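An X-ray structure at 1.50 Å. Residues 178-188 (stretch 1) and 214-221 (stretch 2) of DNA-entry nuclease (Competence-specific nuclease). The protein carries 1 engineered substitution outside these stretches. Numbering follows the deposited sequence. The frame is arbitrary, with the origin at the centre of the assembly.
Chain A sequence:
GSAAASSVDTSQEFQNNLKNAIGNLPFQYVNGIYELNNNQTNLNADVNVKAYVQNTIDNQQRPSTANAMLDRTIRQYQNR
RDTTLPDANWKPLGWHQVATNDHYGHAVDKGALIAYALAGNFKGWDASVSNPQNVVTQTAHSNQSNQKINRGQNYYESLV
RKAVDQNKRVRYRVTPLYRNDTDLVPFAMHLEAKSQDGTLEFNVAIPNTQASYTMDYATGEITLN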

# COMPACT_ATOMS: atom_id res chain seq x y z
N TYR A 178 -6.97 -0.79 -8.79
CA TYR A 178 -6.90 -1.55 -10.05
C TYR A 178 -7.48 -0.71 -11.18
O TYR A 178 -8.42 0.07 -10.97
CB TYR A 178 -7.67 -2.87 -9.94
CG TYR A 178 -7.17 -3.79 -8.83
CD1 TYR A 178 -6.10 -4.64 -9.04
CD2 TYR A 178 -7.77 -3.79 -7.58
CE1 TYR A 178 -5.64 -5.47 -8.03
CE2 TYR A 178 -7.32 -4.62 -6.57
CZ TYR A 178 -6.25 -5.46 -6.80
OH TYR A 178 -5.80 -6.28 -5.80
N ARG A 179 -6.93 -0.85 -12.39
CA ARG A 179 -7.37 -0.06 -13.54
C ARG A 179 -8.77 -0.44 -13.97
O ARG A 179 -9.49 0.36 -14.58
CB ARG A 179 -6.47 -0.29 -14.75
CG ARG A 179 -5.04 0.21 -14.61
CD ARG A 179 -4.29 0.01 -15.93
NE ARG A 179 -4.34 -1.38 -16.35
CZ ARG A 179 -3.97 -1.81 -17.56
NH1 ARG A 179 -3.54 -0.94 -18.47
NH2 ARG A 179 -4.05 -3.10 -17.86
N ASN A 180 -9.13 -1.69 -13.69
CA ASN A 180 -10.35 -2.29 -14.19
C ASN A 180 -10.68 -3.51 -13.35
O ASN A 180 -9.99 -3.83 -12.38
CB ASN A 180 -10.17 -2.68 -15.66
CG ASN A 180 -8.98 -3.60 -15.87
OD1 ASN A 180 -8.83 -4.61 -15.19
ND2 ASN A 180 -8.12 -3.23 -16.82
N ASP A 181 -11.74 -4.22 -13.72
CA ASP A 181 -12.21 -5.31 -12.88
C ASP A 181 -11.38 -6.58 -13.00
O ASP A 181 -11.53 -7.48 -12.18
CB ASP A 181 -13.68 -5.62 -13.16
CG ASP A 181 -14.61 -4.58 -12.57
OD1 ASP A 181 -14.18 -3.83 -11.67
OD2 ASP A 181 -15.79 -4.52 -13.01
N THR A 182 -10.49 -6.66 -13.99
CA THR A 182 -9.80 -7.92 -14.25
C THR A 182 -8.29 -7.95 -14.00
O THR A 182 -7.72 -9.04 -13.83
CB THR A 182 -10.08 -8.43 -15.68
OG1 THR A 182 -9.69 -7.43 -16.63
CG2 THR A 182 -11.57 -8.70 -15.84
N ASP A 183 -7.63 -6.79 -13.98
CA ASP A 183 -6.18 -6.75 -13.77
C ASP A 183 -5.78 -7.54 -12.53
O ASP A 183 -6.41 -7.44 -11.47
CB ASP A 183 -5.68 -5.33 -13.54
CG ASP A 183 -5.49 -4.54 -14.80
OD1 ASP A 183 -5.69 -5.06 -15.93
OD2 ASP A 183 -5.11 -3.37 -14.66
N LEU A 184 -4.70 -8.30 -12.64
CA LEU A 184 -4.23 -9.07 -11.49
C LEU A 184 -3.48 -8.21 -10.48
O LEU A 184 -3.48 -8.51 -9.30
CB LEU A 184 -3.36 -10.22 -11.97
CG LEU A 184 -4.12 -11.25 -12.79
CD1 LEU A 184 -3.16 -12.31 -13.28
CD2 LEU A 184 -5.21 -11.87 -11.94
N VAL A 185 -2.82 -7.16 -10.96
CA VAL A 185 -1.90 -6.37 -10.13
C VAL A 185 -2.42 -4.94 -10.03
O VAL A 185 -2.81 -4.35 -11.03
CB VAL A 185 -0.48 -6.36 -10.76
CG1 VAL A 185 0.49 -5.55 -9.90
CG2 VAL A 185 0.03 -7.77 -10.97
N PRO A 186 -2.42 -4.37 -8.81
CA PRO A 186 -2.86 -2.98 -8.68
C PRO A 186 -1.83 -2.02 -9.26
O PRO A 186 -0.64 -2.31 -9.20
CB PRO A 186 -2.96 -2.80 -7.15
CG PRO A 186 -1.95 -3.74 -6.60
CD PRO A 186 -1.97 -4.95 -7.53
N PHE A 187 -2.28 -0.90 -9.82
CA PHE A 187 -1.33 0.07 -10.36
C PHE A 187 -0.84 1.05 -9.29
O PHE A 187 0.11 1.80 -9.53
CB PHE A 187 -1.91 0.83 -11.57
CG PHE A 187 -3.01 1.80 -11.22
CD1 PHE A 187 -2.72 3.12 -10.89
CD2 PHE A 187 -4.34 1.38 -11.21
CE1 PHE A 187 -3.74 4.02 -10.54
CE2 PHE A 187 -5.36 2.26 -10.87
CZ PHE A 187 -5.06 3.58 -10.55
N ALA A 188 -1.50 1.05 -8.13
CA ALA A 188 -1.09 1.91 -7.03
C ALA A 188 -1.65 1.39 -5.74
O ALA A 188 -2.59 0.59 -5.74
CB ALA A 188 -1.58 3.35 -7.26
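Stretch 2, residues 214-221: TMDYATGE

Two backbone hydrogen bonds fasten the turn of stretch 2 to the irregular chain of stretch 1: V185 N donates to Y217 O at 3.1 Å and L184 N donates to A218 O at 3.2 Å. Consecutive amides thus meet consecutive carbonyls, with the numbering running in opposite senses. The CA atoms of D183 and A218 come within 4.0 Å, and those of V185 and Y217 within 5.0 Å.

Stretch 2 enters as strand at T214 and M215 and then turns. The turn is held by its own backbone, with D216 O accepting from G220 N at 2.7 Å and D216 N donating to E221 O at 2.9 Å. D216 OD1 also takes the amide of A218, A218 N, at 3.0 Å, and the carbonyls of Y217 and A218 accept from stretch 1.

Beside this pair lies a charged cluster. R179 NE and D183 OD2 form a salt bridge at 2.7 Å, holding the guanidinium near the turn. R179 NH2 lies 4.2 Å from D216 OD1, too far for a salt bridge, but a water links them, accepting from R179 NH2 at 3.0 Å and donating to D216 OD1 at 2.9 Å. D183 OD1 approaches A218 CA at 3.3 Å.

Packing centres on Y217, which has the largest covered area of the contact. F187 CB sits over one face of its ring, 3.7 Å from Y217 CE2, in a CH-pi contact. V185, its CB directed toward stretch 2, places CG1 3.9 Å from Y217 CD1 and 3.7 Å from M215 SD, while V185 CG2 rests 3.8 Å from G220 CA. Glycine suits that position twice over: its phi of 86° would jam a CB against the preceding carbonyl, and an ideal CB would stand a tight 3.4 Å from V185 CG2.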

# COMPACT_ATOMS: atom_id res chain seq x y z
N THR A 214 8.83 -1.43 -17.04
CA THR A 214 7.39 -1.25 -17.08
C THR A 214 6.70 -2.58 -16.80
O THR A 214 7.26 -3.64 -17.01
CB THR A 214 6.92 -0.66 -18.43
OG1 THR A 214 7.37 -1.50 -19.51
CG2 THR A 214 7.46 0.74 -18.61
N MET A 215 5.48 -2.49 -16.29
CA MET A 215 4.69 -3.67 -15.99
C MET A 215 3.33 -3.61 -16.68
O MET A 215 2.71 -2.56 -16.74
CB MET A 215 4.47 -3.80 -14.48
CG MET A 215 3.70 -5.07 -14.11
SD MET A 215 3.29 -5.18 -12.36
CE MET A 215 4.84 -5.68 -11.65
N ASP A 216 2.89 -4.76 -17.19
CA ASP A 216 1.51 -4.92 -17.66
C ASP A 216 0.71 -5.35 -16.45
O ASP A 216 0.88 -6.47 -15.96
CB ASP A 216 1.47 -6.00 -18.74
CG ASP A 216 0.09 -6.16 -19.36
OD1 ASP A 216 -0.90 -5.65 -18.79
OD2 ASP A 216 -0.02 -6.80 -20.43
N TYR A 217 -0.16 -4.47 -15.94
CA TYR A 217 -0.90 -4.76 -14.72
C TYR A 217 -1.94 -5.84 -14.91
O TYR A 217 -2.42 -6.43 -13.94
CB TYR A 217 -1.53 -3.49 -14.13
CG TYR A 217 -0.51 -2.47 -13.70
CD1 TYR A 217 0.35 -2.71 -12.64
CD2 TYR A 217 -0.40 -1.26 -14.38
CE1 TYR A 217 1.30 -1.79 -12.26
CE2 TYR A 217 0.55 -0.32 -14.01
CZ TYR A 217 1.41 -0.60 -12.96
OH TYR A 217 2.34 0.35 -12.60
N ALA A 218 -2.30 -6.11 -16.17
CA ALA A 218 -3.24 -7.19 -16.42
C ALA A 218 -2.67 -8.53 -15.96
O ALA A 218 -3.37 -9.32 -15.32
CB ALA A 218 -3.60 -7.26 -17.92
N THR A 219 -1.39 -8.78 -16.27
CA THR A 219 -0.76 -10.08 -16.04
C THR A 219 0.35 -10.06 -14.99
O THR A 219 0.70 -11.09 -14.42
CB THR A 219 -0.12 -10.59 -17.33
OG1 THR A 219 0.79 -9.59 -17.81
CG2 THR A 219 -1.17 -10.83 -18.39
N GLY A 220 0.91 -8.88 -14.75
CA GLY A 220 2.11 -8.77 -13.94
C GLY A 220 3.40 -8.97 -14.72
O GLY A 220 4.47 -8.95 -14.13
N GLU A 221 3.31 -9.12 -16.04
CA GLU A 221 4.51 -9.30 -16.88
C GLU A 221 5.34 -8.02 -16.93
O GLU A 221 4.82 -6.93 -17.21
CB GLU A 221 4.14 -9.74 -18.30
CG GLU A 221 5.34 -9.97 -19.22
CD GLU A 221 4.95 -10.21 -20.67
OE1 GLU A 221 5.70 -10.94 -21.35
OE2 GLU A 221 3.93 -9.64 -21.14
O HOH W 1 -3.06 -4.53 -20.29